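Local structure of cytochrome c2 (Rhodobacter sphaeroides, 1CXC) at residues Y116-Q119 with V120-P124. The protein carries electrons by means of a covalently attached heme c, donating them to oxidized bacteriochlorophyll in the photophosphorylation pathway of purple photosynthetic bacteria. Sequence-based numbering, arbitrary orientation.
Sequences YLQQ and VAVRP
One face of the Tyr116 ring is met by the CG2 methyl of Val120, four residues further along the chain. The methyl stands 4.0 Å from the centroid of the Tyr116 ring, in a CH-pi contact displaced toward the rim. Its direction is 19° off the ring normal. Val120 CG2 lies 3.9 Å from Tyr116 CE1, and Val120 CG1, on the same side of the ring, also comes near CE1. Tyr116 is set for this by a CG anti to the backbone N (chi1 167°), which swings the ring toward the residue one turn on, whose side chain it crosses at an angle. Ile29 touches both side chains, and Ala9 of helix 5-11 and Ile21 also pack on Tyr116.

Here the C-terminal helix of the cytochrome c fold, 107-120, runs out, and its final turn illustrates how a helix can end while keeping its i to i+4 bonds. Tyr116 O receives two donors, Gln119 N and Val120 N, the latter at 3.0 Å. One residue on, Ala121 N bonds to Leu117 O at 2.8 Å, although Ala121 itself has already left helical backbone angles; a backbone bond with Gly42 ties it to the neighbouring loop. Beside this bond, the buried Ala121 CB packs 4.0 Å from Leu117 CD2. The Leu117 side chain is about 5 Å from the heme.

Val122 is exposed and its CB points back toward the last turn, while the main chain runs on extended. Val122 CG2 comes 3.4 Å from Gln118 NE2, an amide that the bend at chi2 (-85°) carries round toward the valine, and 3.5 Å from Gln118 O. Farther along the tail, Arg123 forms a salt bridge with Asp24 through NH1, while the poorly ordered Pro124 appears to lie against Tyr41.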
ATOM      1  N   TYR A 116       4.158 -11.193   0.155  1.00 10.47           N
ATOM      2  CA  TYR A 116       2.900 -11.721   0.660  1.00  9.34           C
ATOM      3  C   TYR A 116       1.745 -11.188  -0.195  1.00  7.89           C
ATOM      4  O   TYR A 116       0.886 -11.930  -0.663  1.00 10.06           O
ATOM      5  CB  TYR A 116       2.768 -11.280   2.128  1.00  9.66           C
ATOM      6  CG  TYR A 116       1.389 -11.454   2.748  1.00 12.78           C
ATOM      7  CD1 TYR A 116       0.816 -12.715   2.804  1.00 14.38           C
ATOM      8  CD2 TYR A 116       0.715 -10.356   3.236  1.00 13.47           C
ATOM      9  CE1 TYR A 116      -0.447 -12.895   3.348  1.00 16.29           C
ATOM     10  CE2 TYR A 116      -0.542 -10.524   3.776  1.00 17.46           C
ATOM     11  CZ  TYR A 116      -1.115 -11.789   3.829  1.00 18.59           C
ATOM     12  OH  TYR A 116      -2.389 -11.953   4.357  1.00 19.93           O
ATOM     13  N   LEU A 117       1.826  -9.947  -0.641  1.00 11.65           N
ATOM     14  CA  LEU A 117       0.772  -9.371  -1.470  1.00 11.69           C
ATOM     15  C   LEU A 117       0.775  -9.975  -2.862  1.00 11.58           C
ATOM     16  O   LEU A 117      -0.251 -10.045  -3.518  1.00 11.80           O
ATOM     17  CB  LEU A 117       0.936  -7.858  -1.572  1.00 10.13           C
ATOM     18  CG  LEU A 117       0.808  -7.079  -0.279  1.00  9.98           C
ATOM     19  CD1 LEU A 117       1.167  -5.626  -0.530  1.00 12.71           C
ATOM     20  CD2 LEU A 117      -0.587  -7.233   0.299  1.00 11.72           C
ATOM     21  N   GLN A 118       1.937 -10.343  -3.377  1.00 13.63           N
ATOM     22  CA  GLN A 118       1.990 -10.985  -4.667  1.00 13.90           C
ATOM     23  C   GLN A 118       1.397 -12.381  -4.550  1.00 16.81           C
ATOM     24  O   GLN A 118       1.156 -13.052  -5.554  1.00 18.06           O
ATOM     25  CB  GLN A 118       3.431 -11.066  -5.145  1.00 12.22           C
ATOM     26  CG  GLN A 118       3.872  -9.756  -5.770  1.00 15.29           C
ATOM     27  CD  GLN A 118       3.471  -9.663  -7.247  1.00 16.47           C
ATOM     28  OE1 GLN A 118       4.154  -9.059  -8.054  1.00 19.64           O
ATOM     29  NE2 GLN A 118       2.372 -10.263  -7.672  1.00 12.36           N
ATOM     30  N   GLN A 119       1.257 -12.912  -3.329  1.00 18.08           N
ATOM     31  CA  GLN A 119       0.661 -14.225  -3.182  1.00 20.23           C
ATOM     32  C   GLN A 119      -0.824 -14.144  -2.954  1.00 19.85           C
ATOM     33  O   GLN A 119      -1.583 -14.852  -3.578  1.00 18.93           O
ATOM     34  CB  GLN A 119       1.190 -14.982  -1.975  1.00 26.61           C
ATOM     35  CG  GLN A 119       2.673 -15.261  -2.029  1.00 37.65           C
ATOM     36  CD  GLN A 119       3.039 -16.129  -3.207  1.00 43.40           C
ATOM     37  OE1 GLN A 119       2.375 -17.118  -3.507  1.00 47.98           O
ATOM     38  NE2 GLN A 119       4.080 -15.747  -3.939  1.00 50.84           N
ATOM     39  N   VAL A 120      -1.322 -13.139  -2.270  1.00 18.13           N
ATOM     40  CA  VAL A 120      -2.738 -13.131  -1.997  1.00 18.01           C
ATOM     41  C   VAL A 120      -3.537 -11.957  -2.547  1.00 18.85           C
ATOM     42  O   VAL A 120      -4.757 -11.906  -2.364  1.00 19.31           O
ATOM     43  CB  VAL A 120      -2.963 -13.154  -0.461  1.00 16.82           C
ATOM     44  CG1 VAL A 120      -2.351 -14.371   0.196  1.00 17.38           C
ATOM     45  CG2 VAL A 120      -2.423 -11.887   0.185  1.00 14.22           C
ATOM     46  N   ALA A 121      -2.898 -10.862  -2.930  1.00 17.51           N
ATOM     47  CA  ALA A 121      -3.681  -9.697  -3.321  1.00 17.00           C
ATOM     48  C   ALA A 121      -3.611  -9.327  -4.778  1.00 18.57           C
ATOM     49  O   ALA A 121      -3.746  -8.163  -5.116  1.00 17.53           O
ATOM     50  CB  ALA A 121      -3.191  -8.497  -2.521  1.00 13.96           C
ATOM     51  N   VAL A 122      -3.360 -10.292  -5.657  1.00 22.46           N
ATOM     52  CA  VAL A 122      -3.292 -10.010  -7.080  1.00 24.26           C
ATOM     53  C   VAL A 122      -4.648 -10.256  -7.704  1.00 28.51           C
ATOM     54  O   VAL A 122      -5.167 -11.374  -7.647  1.00 26.64           O
ATOM     55  CB  VAL A 122      -2.261 -10.927  -7.742  1.00 22.79           C
ATOM     56  CG1 VAL A 122      -2.166 -10.633  -9.226  1.00 20.88           C
ATOM     57  CG2 VAL A 122      -0.904 -10.740  -7.099  1.00 22.38           C
ATOM     58  N   ARG A 123      -5.187  -9.261  -8.407  1.00 33.85           N
ATOM     59  CA  ARG A 123      -6.489  -9.423  -9.020  1.00 40.17           C
ATOM     60  C   ARG A 123      -6.401  -9.858 -10.472  1.00 48.05           C
ATOM     61  O   ARG A 123      -5.383  -9.665 -11.136  1.00 47.21           O
ATOM     62  CB  ARG A 123      -7.294  -8.131  -8.945  1.00 36.06           C
ATOM     63  CG  ARG A 123      -8.580  -8.169  -9.761  1.00 32.56           C
ATOM     64  CD  ARG A 123      -9.633  -7.268  -9.127  1.00 29.71           C
ATOM     65  NE  ARG A 123      -9.025  -6.004  -8.797  1.00 30.46           N
ATOM     66  CZ  ARG A 123      -9.309  -5.383  -7.667  1.00 26.47           C
ATOM     67  NH1 ARG A 123     -10.379  -5.725  -6.980  1.00 24.43           N
ATOM     68  NH2 ARG A 123      -8.693  -4.247  -7.390  1.00 26.16           N
ATOM     69  N   PRO A 124      -7.285 -10.784 -10.838  1.00 55.03           N
ATOM     70  CA  PRO A 124      -7.443 -11.168 -12.233  1.00 60.66           C
ATOM     71  C   PRO A 124      -8.705 -10.537 -12.810  1.00 64.15           C
ATOM     72  O   PRO A 124      -9.788 -10.774 -12.253  1.00 66.73           O
ATOM     73  CB  PRO A 124      -7.559 -12.672 -12.204  1.00 60.79           C
ATOM     74  CG  PRO A 124      -7.845 -13.090 -10.785  1.00 61.11           C
ATOM     75  CD  PRO A 124      -7.661 -11.858  -9.922  1.00 57.38           C
ATOM     76  OXT PRO A 124      -8.587  -9.830 -13.814  1.00 67.04           O
TER